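Local coordinates for protein TRAP dicarboxylate transporter-DctP subunit (Desulfovibrio desulfuricans subsp. desulfuricans, PDB 4NHB) that binds sn-glycerol 3-phosphate in the periplasm, probably to hand it to the membrane subunits of a TRAP transporter, at residues A34-E39 with M192-V197; A77-T82 with Q88-G93; Q95-H100 with P173-Y178; M103-T108 with D315-A320. All coordinates share one frame; numbering follows the deposited sequence.

Contact 1: A34-E39 with M192-V197; sequences AGMKPE and MPFAEV. With G3P (sn-glycerol-3-phosphate), chain P.
The loop carrying M36 and K37 faces the loop carrying F194, and the closest backbone approach is 7.3 Å between M36 CA and A195 CA. The contact lies across the ligand cleft of a TRAP-type periplasmic binding protein. Loop 34-39 follows strand 30-34, and loop 192-197 follows strand 188-191. The main interaction is a cation-pi contact. K37 NZ sits 3.3 Å from the centroid of the F194 ring, only 7° off the ring normal. F194 reaches out with CG anti to its own backbone N (chi1 -173°), which sets one face of the ring against the ammonium group. The lysine chain bends at chi2 (-61°) and then runs extended to NZ, and the two side chains cross at about a right angle. CD of K37 adds an off-centre CH-pi contact to the same face. P38 CD meets the ring near its plane at the edge, and M36 CE packs on F194 CB at 3.6 Å. D215 gives K37 a salt bridge from helix 213-218. The ammonium is thus held by an aromatic face, a carboxylate and the phosphate of the ligand, an environment likely to favour its charged form. The bond to the phosphate is short: K37 NZ donates to G3P O4P at 2.7 Å.

Contact 2: A77-T82 with Q88-G93; sequences AYIAAT and QMCATG
Y78 on helix 75-84 spans the gap to strand 89-92 and touches C90, A91 and T92. From CB the side chain leaves with CG between the backbone N and the carbonyl carbon (chi1 71°), and this carries the ring over to the strand. Y78 CD1 lies 3.5 Å from C90 CB. CE1 comes next, with the carbonyl O of A91 and C90 CB as its nearest neighbours. CZ is close to the same carbonyl. The hydroxyl ends the path: Y78 OH donates a weak hydrogen bond to A91 O at 2.7 Å. It also accepts a weak, long one from T92 OG1. T92 CB lies at the edge of the ring, near its plane. The sulfur of C90 is at the ring edge too, with C90 SG 5.2 Å from the Y78 centroid.

T82, one turn further on, points at the start of the strand. T82 OG1 is 3.3 Å from C90 CB, and T82 CG2 is 3.4 Å from Q88 O. T82 OG1 bonds back to Y78 O at 2.8 Å, and this fixes the rotation of the threonine. T82 N reaches that same carbonyl oxygen from the opposite face of its plane. I79 completes the interface, with I79 CD1 on T92 CG2 at 3.9 Å.

The two axes run 8.0 Å apart at an angle of 146°, so helix and strand are closer to antiparallel than to perpendicular. The strand pairs with strands 30-34 and 235-243. This is a helix packed on the sheet of an alpha/beta domain, as in periplasmic solute-binding proteins.

Contact 3: Q95-H100 with P173-Y178; sequences QTSALH and PNIPLY. With G3P (sn-glycerol-3-phosphate), chain P.
The backbones come nearest at Q95 and I175, whose CA atoms are 6.2 Å apart. Segment 95-100 starts with a 3-10 turn. Segment 173-178 enters helix 176-184, with I175 at the N-cap position and N174 at the centre of an inverse gamma turn. I175 has the largest share of the contact and uses both branches. Its CG1 stands anti to the carbonyl carbon (chi1 -56°) and leads out to I175 CD1, which touches Q95 CD at 3.7 Å. The other branch, I175 CG2, meets S97 OG at 3.7 Å. The side chains of Q95 and I175 meet at a slant. S97 OG bonds to T94 O and also accepts from a water at 2.9 Å. That water in turn accepts from L177 N, linking the 3-10 turn to the first turn of the helix.

The bound G3P lies against the same groups. I175 CD1 is 3.7 Å from G3P C1, and P173 CG is 3.2 Å from G3P O1P. Q95 NE2 makes a weak hydrogen bond to G3P O2 at 3.4 Å, while E75 is its stronger partner. Q95 and the loop before helix 176-184 both line the sn-glycerol 3-phosphate pocket, an amide from one segment and apolar groups of P173 and I175 from the other.

Contact 4: M103-T108 with D315-A320; sequences MAMLET and DTVPNA. With G3P (sn-glycerol-3-phosphate), chain P.
M105 packs its thioether against V317 and A320, and this small patch, mostly apolar, makes up nearly all of the contact. M105 SD lies 4.1 Å from V317 CG1 and 4.1 Å from A320 CB. The end methyl, M105 CE, comes within 4.0 Å of A320 O. The methionine leaves its backbone with CG anti to the carbonyl carbon (chi1 -62°). It then runs extended before bending at chi3 (82°), which turns CE toward A320. V317 offers both methyl groups to the sulfur. All these distances are ordinary van der Waals spacings. F313, I323 and L324 also touch M105, so the side chain is buried among the C-terminal helices.

The other side is loose. D315, T316 and P318 are exposed and make no contact with 103-108. D315 instead forms a salt bridge with K311. Between the two helices the chain makes a type I beta turn from V317 to A320, closed by A320 N bonding to V317 O at 3.2 Å.

Segment 103-108 has its own bonds. T108 OG1 donates to M105 O at 2.7 Å, with a strongly bent C=O...donor angle of 113°. E107, two residues past M105, reaches the ligand: E107 OE2 accepts from G3P O1 at 2.7 Å. I237 N also bonds to OE2, while OE1 is hydrogen-bonded to Y178 and T94, so both carboxylate oxygens are held. The contact thus joins the turn between helices 311-316 and 320-329 to the loop that presents E107 in the sn-glycerol 3-phosphate site.

Contacts 1 and 3 touch G3P with side chains that also take part in the packing, contact 1 at the phosphate. Contact 4 reaches it through E107 alone, away from its packing. The centres of contacts 1 and 4 are about 24 Å apart, their nearest atoms about 9 Å. The helix-strand packing of contact 2 lies beside the pocket, and G93 at the end of its strand segment lines it. A34 O and A91 N, 2.8 Å apart, join contacts 1 and 2 by a probable backbone hydrogen bond. I79 CD1 packs on Q95 CB at 3.8 Å, tying contact 2 to contact 3. M36 SD lies 3.3 Å from Q95 NE2, and L177 CD2 3.4 Å from A104 O.

Contact 1: A34-E39 with M192-V197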
loop_
_atom_site.group_PDB
_atom_site.type_symbol
_atom_site.label_atom_id
_atom_site.label_comp_id
_atom_site.label_asym_id
_atom_site.label_seq_id
_atom_site.Cartn_x
_atom_site.Cartn_y
_atom_site.Cartn_z
ATOM N N ALA A 34 10.490 4.154 -9.586
ATOM C CA ALA A 34 10.511 2.730 -9.295
ATOM C C ALA A 34 9.313 2.343 -8.465
ATOM O O ALA A 34 8.791 3.139 -7.690
ATOM C CB ALA A 34 11.764 2.370 -8.547
ATOM N N GLY A 35 8.903 1.093 -8.622
ATOM C CA GLY A 35 7.872 0.507 -7.791
ATOM C C GLY A 35 8.098 -0.959 -7.546
ATOM O O GLY A 35 9.137 -1.502 -7.931
ATOM N N MET A 36 7.102 -1.595 -6.929
ATOM C CA MET A 36 7.294 -2.898 -6.305
ATOM C C MET A 36 6.259 -3.882 -6.779
ATOM O O MET A 36 6.272 -5.037 -6.334
ATOM C CB MET A 36 7.232 -2.790 -4.762
ATOM C CG MET A 36 5.885 -2.338 -4.242
ATOM S SD MET A 36 5.803 -2.330 -2.401
ATOM C CE MET A 36 5.748 -4.095 -2.072
ATOM N N LYS A 37 5.385 -3.445 -7.697
ATOM C CA LYS A 37 4.250 -4.273 -8.110
ATOM C C LYS A 37 4.272 -4.621 -9.604
ATOM O O LYS A 37 4.886 -3.930 -10.423
ATOM C CB LYS A 37 2.891 -3.645 -7.719
ATOM C CG LYS A 37 2.667 -3.390 -6.237
ATOM C CD LYS A 37 2.718 -4.695 -5.395
ATOM C CE LYS A 37 2.549 -4.397 -3.901
ATOM N NZ LYS A 37 2.336 -5.643 -3.087
ATOM N N PRO A 38 3.643 -5.740 -9.969
ATOM C CA PRO A 38 3.571 -6.089 -11.387
ATOM C C PRO A 38 2.591 -5.192 -12.196
ATOM O O PRO A 38 1.786 -4.416 -11.661
ATOM C CB PRO A 38 3.123 -7.542 -11.364
ATOM C CG PRO A 38 2.382 -7.649 -10.132
ATOM C CD PRO A 38 3.021 -6.762 -9.119
ATOM N N GLU A 39 2.698 -5.302 -13.509
ATOM C CA GLU A 39 1.760 -4.655 -14.420
ATOM C C GLU A 39 0.361 -5.144 -14.102
ATOM O O GLU A 39 0.195 -6.264 -13.648
ATOM C CB GLU A 39 2.123 -4.992 -15.858
ATOM C CG GLU A 39 3.429 -4.391 -16.297
ATOM C CD GLU A 39 3.320 -2.895 -16.533
ATOM O OE1 GLU A 39 2.188 -2.414 -16.733
ATOM O OE2 GLU A 39 4.353 -2.204 -16.493
ATOM N N MET A 192 8.944 -11.352 4.809
ATOM C CA MET A 192 9.717 -11.295 3.585
ATOM C C MET A 192 9.173 -10.214 2.635
ATOM O O MET A 192 7.956 -9.969 2.580
ATOM C CB MET A 192 9.691 -12.644 2.895
ATOM C CG MET A 192 8.348 -13.035 2.363
ATOM S SD MET A 192 8.364 -14.722 1.718
ATOM C CE MET A 192 8.273 -15.715 3.193
ATOM N N PRO A 193 10.073 -9.535 1.896
ATOM C CA PRO A 193 9.580 -8.600 0.884
ATOM C C PRO A 193 8.607 -9.231 -0.113
ATOM O O PRO A 193 8.647 -10.430 -0.411
ATOM C CB PRO A 193 10.856 -8.153 0.148
ATOM C CG PRO A 193 11.938 -8.367 1.120
ATOM C CD PRO A 193 11.537 -9.479 2.040
ATOM N N PHE A 194 7.753 -8.387 -0.675
ATOM C CA PHE A 194 6.782 -8.855 -1.644
ATOM C C PHE A 194 7.406 -9.620 -2.833
ATOM O O PHE A 194 6.869 -10.631 -3.310
ATOM C CB PHE A 194 6.005 -7.662 -2.175
ATOM C CG PHE A 194 4.867 -8.060 -3.044
ATOM C CD1 PHE A 194 3.758 -8.673 -2.476
ATOM C CD2 PHE A 194 4.914 -7.864 -4.420
ATOM C CE1 PHE A 194 2.692 -9.078 -3.275
ATOM C CE2 PHE A 194 3.858 -8.277 -5.225
ATOM C CZ PHE A 194 2.755 -8.867 -4.657
ATOM N N ALA A 195 8.534 -9.110 -3.316
ATOM C CA ALA A 195 9.235 -9.696 -4.442
ATOM C C ALA A 195 9.547 -11.188 -4.226
ATOM O O ALA A 195 9.632 -11.942 -5.189
ATOM C CB ALA A 195 10.509 -8.927 -4.718
ATOM N N GLU A 196 9.675 -11.618 -2.970
ATOM C CA GLU A 196 10.071 -13.003 -2.668
ATOM C C GLU A 196 8.839 -13.931 -2.544
ATOM O O GLU A 196 8.962 -15.158 -2.323
ATOM C CB GLU A 196 10.930 -13.033 -1.383
ATOM C CG GLU A 196 12.349 -12.438 -1.555
ATOM C CD GLU A 196 13.137 -12.343 -0.240
ATOM O OE1 GLU A 196 12.808 -13.094 0.703
ATOM O OE2 GLU A 196 14.085 -11.520 -0.147
ATOM N N VAL A 197 7.655 -13.332 -2.648
ATOM C CA VAL A 197 6.427 -14.060 -2.343
ATOM C C VAL A 197 6.185 -15.184 -3.346
ATOM O O VAL A 197 5.808 -16.297 -2.952
ATOM C CB VAL A 197 5.204 -13.142 -2.271
ATOM C CG1 VAL A 197 3.889 -13.952 -2.327
ATOM C CG2 VAL A 197 5.231 -12.311 -0.963
HETATM O O1 G3P P . 2.014 -0.621 2.238
HETATM C C1 G3P P . 2.687 -1.753 2.705
HETATM C C2 G3P P . 2.372 -2.958 1.810
HETATM O O2 G3P P . 2.759 -2.667 0.495
HETATM C C3 G3P P . 3.138 -4.188 2.322
HETATM O O1P G3P P . 2.451 -5.339 1.946
HETATM O O4P G3P P . 2.718 -5.166 -0.468
HETATM O O2P G3P P . 4.469 -6.429 0.880
HETATM O O3P G3P P . 2.217 -7.437 0.518
HETATM P P G3P P . 3.007 -6.138 0.641
#

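Contact 2: A77-T82 with Q88-G93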
loop_
_atom_site.group_PDB
_atom_site.type_symbol
_atom_site.label_atom_id
_atom_site.label_comp_id
_atom_site.label_asym_id
_atom_site.label_seq_id
_atom_site.Cartn_x
_atom_site.Cartn_y
_atom_site.Cartn_z
ATOM N N ALA A 77 15.912 -0.560 -1.120
ATOM C CA ALA A 77 16.862 0.025 -2.066
ATOM C C ALA A 77 16.312 1.187 -2.863
ATOM O O ALA A 77 16.983 2.194 -3.009
ATOM C CB ALA A 77 17.390 -1.013 -3.018
ATOM N N TYR A 78 15.102 1.063 -3.402
ATOM C CA TYR A 78 14.660 2.132 -4.283
ATOM C C TYR A 78 14.213 3.342 -3.449
ATOM O O TYR A 78 14.315 4.449 -3.941
ATOM C CB TYR A 78 13.635 1.681 -5.356
ATOM C CG TYR A 78 12.221 1.314 -4.903
ATOM C CD1 TYR A 78 11.376 2.253 -4.323
ATOM C CD2 TYR A 78 11.740 0.039 -5.097
ATOM C CE1 TYR A 78 10.097 1.921 -3.936
ATOM C CE2 TYR A 78 10.441 -0.315 -4.750
ATOM C CZ TYR A 78 9.611 0.622 -4.189
ATOM O OH TYR A 78 8.308 0.247 -3.854
ATOM N N ILE A 79 13.761 3.136 -2.201
ATOM C CA ILE A 79 13.447 4.285 -1.319
ATOM C C ILE A 79 14.748 5.089 -1.119
ATOM O O ILE A 79 14.821 6.297 -1.370
ATOM C CB ILE A 79 12.830 3.834 0.032
ATOM C CG1 ILE A 79 11.373 3.407 -0.192
ATOM C CG2 ILE A 79 12.885 4.964 1.049
ATOM C CD1 ILE A 79 10.755 2.458 0.882
ATOM N N ALA A 80 15.808 4.369 -0.782
ATOM C CA ALA A 80 17.108 4.991 -0.529
ATOM C C ALA A 80 17.587 5.691 -1.772
ATOM O O ALA A 80 18.090 6.794 -1.684
ATOM C CB ALA A 80 18.119 3.930 -0.100
ATOM N N ALA A 81 17.426 5.058 -2.936
ATOM C CA ALA A 81 17.852 5.680 -4.184
ATOM C C ALA A 81 17.046 6.937 -4.469
ATOM O O ALA A 81 17.560 7.882 -5.099
ATOM C CB ALA A 81 17.725 4.722 -5.348
ATOM N N THR A 82 15.788 6.961 -4.030
ATOM C CA THR A 82 14.968 8.121 -4.319
ATOM C C THR A 82 15.358 9.228 -3.348
ATOM O O THR A 82 15.370 10.399 -3.726
ATOM C CB THR A 82 13.460 7.848 -4.261
ATOM O OG1 THR A 82 13.117 6.708 -5.077
ATOM C CG2 THR A 82 12.702 9.045 -4.791
ATOM N N GLN A 88 14.248 9.936 -9.364
ATOM C CA GLN A 88 13.481 11.093 -8.890
ATOM C C GLN A 88 12.242 10.714 -8.080
ATOM O O GLN A 88 11.880 11.420 -7.137
ATOM C CB GLN A 88 13.077 12.018 -10.038
ATOM C CG GLN A 88 14.241 12.647 -10.792
ATOM C CD GLN A 88 15.103 11.621 -11.449
ATOM O OE1 GLN A 88 14.619 10.736 -12.145
ATOM N NE2 GLN A 88 16.412 11.715 -11.214
ATOM N N MET A 89 11.603 9.604 -8.443
ATOM C CA MET A 89 10.352 9.206 -7.807
ATOM C C MET A 89 10.259 7.724 -7.481
ATOM O O MET A 89 10.993 6.909 -8.034
ATOM C CB MET A 89 9.202 9.565 -8.731
ATOM C CG MET A 89 9.061 11.047 -8.902
ATOM S SD MET A 89 7.594 11.457 -9.890
ATOM C CE MET A 89 6.242 10.965 -8.808
ATOM N N CYS A 90 9.338 7.374 -6.590
ATOM C CA CYS A 90 9.080 5.960 -6.295
ATOM C C CYS A 90 7.661 5.810 -5.800
ATOM O O CYS A 90 7.089 6.766 -5.298
ATOM C CB CYS A 90 10.082 5.380 -5.274
ATOM S SG CYS A 90 9.987 5.971 -3.589
ATOM N N ALA A 91 7.082 4.623 -6.006
ATOM C CA ALA A 91 5.765 4.284 -5.466
ATOM C C ALA A 91 5.955 3.231 -4.385
ATOM O O ALA A 91 6.568 2.183 -4.639
ATOM C CB ALA A 91 4.872 3.711 -6.562
ATOM N N THR A 92 5.452 3.501 -3.192
ATOM C CA THR A 92 5.515 2.516 -2.131
ATOM C C THR A 92 4.477 2.855 -1.070
ATOM O O THR A 92 3.725 3.854 -1.220
ATOM C CB THR A 92 6.964 2.390 -1.587
ATOM O OG1 THR A 92 7.101 1.170 -0.856
ATOM C CG2 THR A 92 7.341 3.536 -0.662
ATOM N N GLY A 93 4.422 2.033 -0.023
ATOM C CA GLY A 93 3.479 2.208 1.046
ATOM C C GLY A 93 4.093 2.459 2.426
ATOM O O GLY A 93 4.970 3.315 2.602
#

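Contact 3: Q95-H100 with P173-Y178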
loop_
_atom_site.group_PDB
_atom_site.type_symbol
_atom_site.label_atom_id
_atom_site.label_comp_id
_atom_site.label_asym_id
_atom_site.label_seq_id
_atom_site.Cartn_x
_atom_site.Cartn_y
_atom_site.Cartn_z
ATOM N N GLN A 95 6.155 1.079 4.092
ATOM C CA GLN A 95 7.598 0.871 4.160
ATOM C C GLN A 95 8.283 2.150 4.672
ATOM O O GLN A 95 9.297 2.116 5.358
ATOM C CB GLN A 95 8.146 0.494 2.781
ATOM C CG GLN A 95 7.730 -0.922 2.233
ATOM C CD GLN A 95 6.327 -0.945 1.589
ATOM O OE1 GLN A 95 5.514 -0.025 1.765
ATOM N NE2 GLN A 95 6.054 -1.994 0.842
ATOM N N THR A 96 7.712 3.296 4.332
ATOM C CA THR A 96 8.312 4.565 4.721
ATOM C C THR A 96 8.079 4.865 6.181
ATOM O O THR A 96 8.578 5.877 6.698
ATOM C CB THR A 96 7.754 5.736 3.879
ATOM O OG1 THR A 96 6.349 5.793 4.083
ATOM C CG2 THR A 96 8.028 5.536 2.392
ATOM N N SER A 97 7.335 3.997 6.871
ATOM C CA SER A 97 7.286 4.057 8.326
ATOM C C SER A 97 8.668 3.894 8.966
ATOM O O SER A 97 8.832 4.238 10.121
ATOM C CB SER A 97 6.297 3.031 8.910
ATOM O OG SER A 97 6.731 1.695 8.740
ATOM N N ALA A 98 9.657 3.406 8.218
ATOM C CA ALA A 98 11.021 3.256 8.734
ATOM C C ALA A 98 11.651 4.599 9.001
ATOM O O ALA A 98 12.560 4.719 9.836
ATOM C CB ALA A 98 11.919 2.488 7.731
ATOM N N LEU A 99 11.200 5.585 8.235
ATOM C CA LEU A 99 11.669 6.955 8.315
ATOM C C LEU A 99 10.799 7.879 9.144
ATOM O O LEU A 99 11.211 8.993 9.464
ATOM C CB LEU A 99 11.686 7.530 6.925
ATOM C CG LEU A 99 12.318 6.629 5.865
ATOM C CD1 LEU A 99 12.144 7.244 4.514
ATOM C CD2 LEU A 99 13.759 6.443 6.185
ATOM N N HIS A 100 9.577 7.453 9.438
ATOM C CA HIS A 100 8.608 8.338 10.068
ATOM C C HIS A 100 7.467 7.481 10.549
ATOM O O HIS A 100 6.590 7.077 9.768
ATOM C CB HIS A 100 8.151 9.426 9.090
ATOM C CG HIS A 100 7.144 10.376 9.654
ATOM N ND1 HIS A 100 7.384 11.135 10.779
ATOM C CD2 HIS A 100 5.893 10.697 9.246
ATOM C CE1 HIS A 100 6.330 11.883 11.036
ATOM N NE2 HIS A 100 5.411 11.638 10.121
ATOM N N PRO A 173 4.590 -8.997 5.472
ATOM C CA PRO A 173 5.564 -7.998 5.026
ATOM C C PRO A 173 6.531 -7.696 6.158
ATOM O O PRO A 173 6.114 -7.794 7.313
ATOM C CB PRO A 173 4.694 -6.767 4.756
ATOM C CG PRO A 173 3.369 -7.303 4.333
ATOM C CD PRO A 173 3.203 -8.530 5.292
ATOM N N ASN A 174 7.760 -7.322 5.834
ATOM C CA ASN A 174 8.775 -6.997 6.845
ATOM C C ASN A 174 8.706 -5.528 7.222
ATOM O O ASN A 174 9.594 -4.750 6.929
ATOM C CB ASN A 174 10.177 -7.336 6.342
ATOM C CG ASN A 174 11.210 -7.416 7.477
ATOM O OD1 ASN A 174 10.882 -7.345 8.653
ATOM N ND2 ASN A 174 12.461 -7.570 7.106
ATOM N N ILE A 175 7.598 -5.173 7.845
ATOM C CA ILE A 175 7.298 -3.817 8.254
ATOM C C ILE A 175 6.711 -3.952 9.648
ATOM O O ILE A 175 5.931 -4.846 9.896
ATOM C CB ILE A 175 6.213 -3.165 7.307
ATOM C CG1 ILE A 175 6.645 -3.198 5.842
ATOM C CG2 ILE A 175 5.925 -1.739 7.759
ATOM C CD1 ILE A 175 5.608 -2.574 4.837
ATOM N N PRO A 176 7.099 -3.085 10.580
ATOM C CA PRO A 176 6.675 -3.358 11.956
ATOM C C PRO A 176 5.156 -3.519 12.186
ATOM O O PRO A 176 4.662 -4.456 12.863
ATOM C CB PRO A 176 7.254 -2.156 12.712
ATOM C CG PRO A 176 8.546 -1.913 12.004
ATOM C CD PRO A 176 8.197 -2.107 10.533
ATOM N N LEU A 177 4.370 -2.634 11.603
ATOM C CA LEU A 177 2.944 -2.709 11.836
ATOM C C LEU A 177 2.344 -4.100 11.461
ATOM O O LEU A 177 1.395 -4.563 12.102
ATOM C CB LEU A 177 2.250 -1.529 11.134
ATOM C CG LEU A 177 1.765 -1.720 9.715
ATOM C CD1 LEU A 177 0.391 -2.309 9.779
ATOM C CD2 LEU A 177 1.718 -0.380 8.969
ATOM N N TYR A 178 2.914 -4.770 10.451
ATOM C CA TYR A 178 2.473 -6.122 10.037
ATOM C C TYR A 178 2.972 -7.304 10.940
ATOM O O TYR A 178 2.236 -8.237 11.219
ATOM C CB TYR A 178 2.913 -6.385 8.586
ATOM C CG TYR A 178 2.059 -5.631 7.573
ATOM C CD1 TYR A 178 0.866 -6.142 7.154
ATOM C CD2 TYR A 178 2.442 -4.385 7.091
ATOM C CE1 TYR A 178 0.075 -5.455 6.218
ATOM C CE2 TYR A 178 1.638 -3.684 6.187
ATOM C CZ TYR A 178 0.476 -4.248 5.750
ATOM O OH TYR A 178 -0.342 -3.580 4.870
HETATM O O1 G3P P . 2.014 -0.621 2.238
HETATM C C1 G3P P . 2.687 -1.753 2.705
HETATM C C2 G3P P . 2.372 -2.958 1.810
HETATM O O2 G3P P . 2.759 -2.667 0.495
HETATM C C3 G3P P . 3.138 -4.188 2.322
HETATM O O1P G3P P . 2.451 -5.339 1.946
HETATM O O4P G3P P . 2.718 -5.166 -0.468
HETATM O O2P G3P P . 4.469 -6.429 0.880
HETATM O O3P G3P P . 2.217 -7.437 0.518
HETATM P P G3P P . 3.007 -6.138 0.641
HETATM O O HOH W 1 5.464 -0.025 10.755
#

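Contact 4: M103-T108 with D315-A320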
loop_
_atom_site.group_PDB
_atom_site.type_symbol
_atom_site.label_atom_id
_atom_site.label_comp_id
_atom_site.label_asym_id
_atom_site.label_seq_id
_atom_site.Cartn_x
_atom_site.Cartn_y
_atom_site.Cartn_z
ATOM N N MET A 103 3.713 7.316 9.359
ATOM C CA MET A 103 3.351 6.751 8.036
ATOM C C MET A 103 2.693 5.395 8.178
ATOM O O MET A 103 1.845 5.015 7.352
ATOM C CB MET A 103 4.565 6.659 7.130
ATOM C CG MET A 103 5.245 7.969 6.847
ATOM S SD MET A 103 4.147 9.175 6.113
ATOM C CE MET A 103 4.611 9.177 4.392
ATOM N N ALA A 104 3.082 4.646 9.213
ATOM C CA ALA A 104 2.449 3.348 9.482
ATOM C C ALA A 104 0.948 3.492 9.612
ATOM O O ALA A 104 0.207 2.604 9.233
ATOM C CB ALA A 104 3.009 2.716 10.745
ATOM N N MET A 105 0.502 4.614 10.159
ATOM C CA MET A 105 -0.922 4.811 10.408
ATOM C C MET A 105 -1.792 4.978 9.149
ATOM O O MET A 105 -3.011 4.926 9.264
ATOM C CB MET A 105 -1.126 5.970 11.379
ATOM C CG MET A 105 -0.476 5.698 12.740
ATOM S SD MET A 105 -0.977 6.838 14.060
ATOM C CE MET A 105 -2.501 6.107 14.543
ATOM N N LEU A 106 -1.164 5.137 7.982
ATOM C CA LEU A 106 -1.869 5.070 6.697
ATOM C C LEU A 106 -2.614 3.736 6.584
ATOM O O LEU A 106 -3.653 3.657 5.933
ATOM C CB LEU A 106 -0.904 5.254 5.517
ATOM C CG LEU A 106 -0.312 6.682 5.333
ATOM C CD1 LEU A 106 0.900 6.761 4.370
ATOM C CD2 LEU A 106 -1.355 7.638 4.857
ATOM N N GLU A 107 -2.071 2.693 7.223
ATOM C CA GLU A 107 -2.662 1.352 7.202
ATOM C C GLU A 107 -3.097 0.835 8.601
ATOM O O GLU A 107 -3.025 -0.342 8.878
ATOM C CB GLU A 107 -1.685 0.377 6.503
ATOM C CG GLU A 107 -1.445 0.736 5.059
ATOM C CD GLU A 107 -0.517 -0.200 4.294
ATOM O OE1 GLU A 107 0.264 -0.951 4.926
ATOM O OE2 GLU A 107 -0.570 -0.158 3.028
ATOM N N THR A 108 -3.582 1.746 9.450
ATOM C CA THR A 108 -4.107 1.421 10.794
ATOM C C THR A 108 -5.133 0.326 10.688
ATOM O O THR A 108 -6.138 0.463 9.962
ATOM C CB THR A 108 -4.780 2.671 11.432
ATOM O OG1 THR A 108 -3.823 3.712 11.570
ATOM C CG2 THR A 108 -5.406 2.369 12.798
ATOM N N ASP A 315 2.651 4.004 21.207
ATOM C CA ASP A 315 4.046 3.904 21.633
ATOM C C ASP A 315 4.968 4.690 20.720
ATOM O O ASP A 315 5.899 5.335 21.186
ATOM C CB ASP A 315 4.512 2.459 21.603
ATOM C CG ASP A 315 3.957 1.618 22.736
ATOM O OD1 ASP A 315 3.273 2.126 23.651
ATOM O OD2 ASP A 315 4.204 0.406 22.688
ATOM N N THR A 316 4.730 4.617 19.408
ATOM C CA THR A 316 5.692 5.144 18.428
ATOM C C THR A 316 5.364 6.498 17.788
ATOM O O THR A 316 6.264 7.186 17.286
ATOM C CB THR A 316 5.908 4.154 17.257
ATOM O OG1 THR A 316 4.642 3.783 16.680
ATOM C CG2 THR A 316 6.653 2.896 17.737
ATOM N N VAL A 317 4.086 6.873 17.777
ATOM C CA VAL A 317 3.652 8.102 17.097
ATOM C C VAL A 317 3.114 9.118 18.098
ATOM O O VAL A 317 2.082 8.858 18.733
ATOM C CB VAL A 317 2.535 7.816 16.096
ATOM C CG1 VAL A 317 2.171 9.101 15.296
ATOM C CG2 VAL A 317 2.947 6.701 15.151
ATOM N N PRO A 318 3.814 10.265 18.238
ATOM C CA PRO A 318 3.508 11.315 19.216
ATOM C C PRO A 318 2.065 11.781 19.127
ATOM O O PRO A 318 1.393 11.900 20.157
ATOM C CB PRO A 318 4.475 12.438 18.822
ATOM C CG PRO A 318 5.667 11.723 18.288
ATOM C CD PRO A 318 5.083 10.544 17.538
ATOM N N ASN A 319 1.586 12.006 17.908
ATOM C CA ASN A 319 0.233 12.508 17.704
ATOM C C ASN A 319 -0.753 11.416 17.263
ATOM O O ASN A 319 -1.633 11.688 16.479
ATOM C CB ASN A 319 0.235 13.692 16.701
ATOM C CG ASN A 319 0.682 13.284 15.283
ATOM O OD1 ASN A 319 1.414 12.309 15.099
ATOM N ND2 ASN A 319 0.241 14.043 14.280
ATOM N N ALA A 320 -0.612 10.192 17.779
ATOM C CA ALA A 320 -1.461 9.077 17.349
ATOM C C ALA A 320 -2.940 9.349 17.614
ATOM O O ALA A 320 -3.793 9.154 16.734
ATOM C CB ALA A 320 -1.033 7.759 18.030
HETATM O O1 G3P P . 2.014 -0.621 2.238
HETATM C C1 G3P P . 2.687 -1.753 2.705
HETATM C C2 G3P P . 2.372 -2.958 1.810
HETATM O O2 G3P P . 2.759 -2.667 0.495
HETATM C C3 G3P P . 3.138 -4.188 2.322
HETATM O O1P G3P P . 2.451 -5.339 1.946
HETATM O O4P G3P P . 2.718 -5.166 -0.468
HETATM O O2P G3P P . 4.469 -6.429 0.880
HETATM O O3P G3P P . 2.217 -7.437 0.518
HETATM P P G3P P . 3.007 -6.138 0.641
#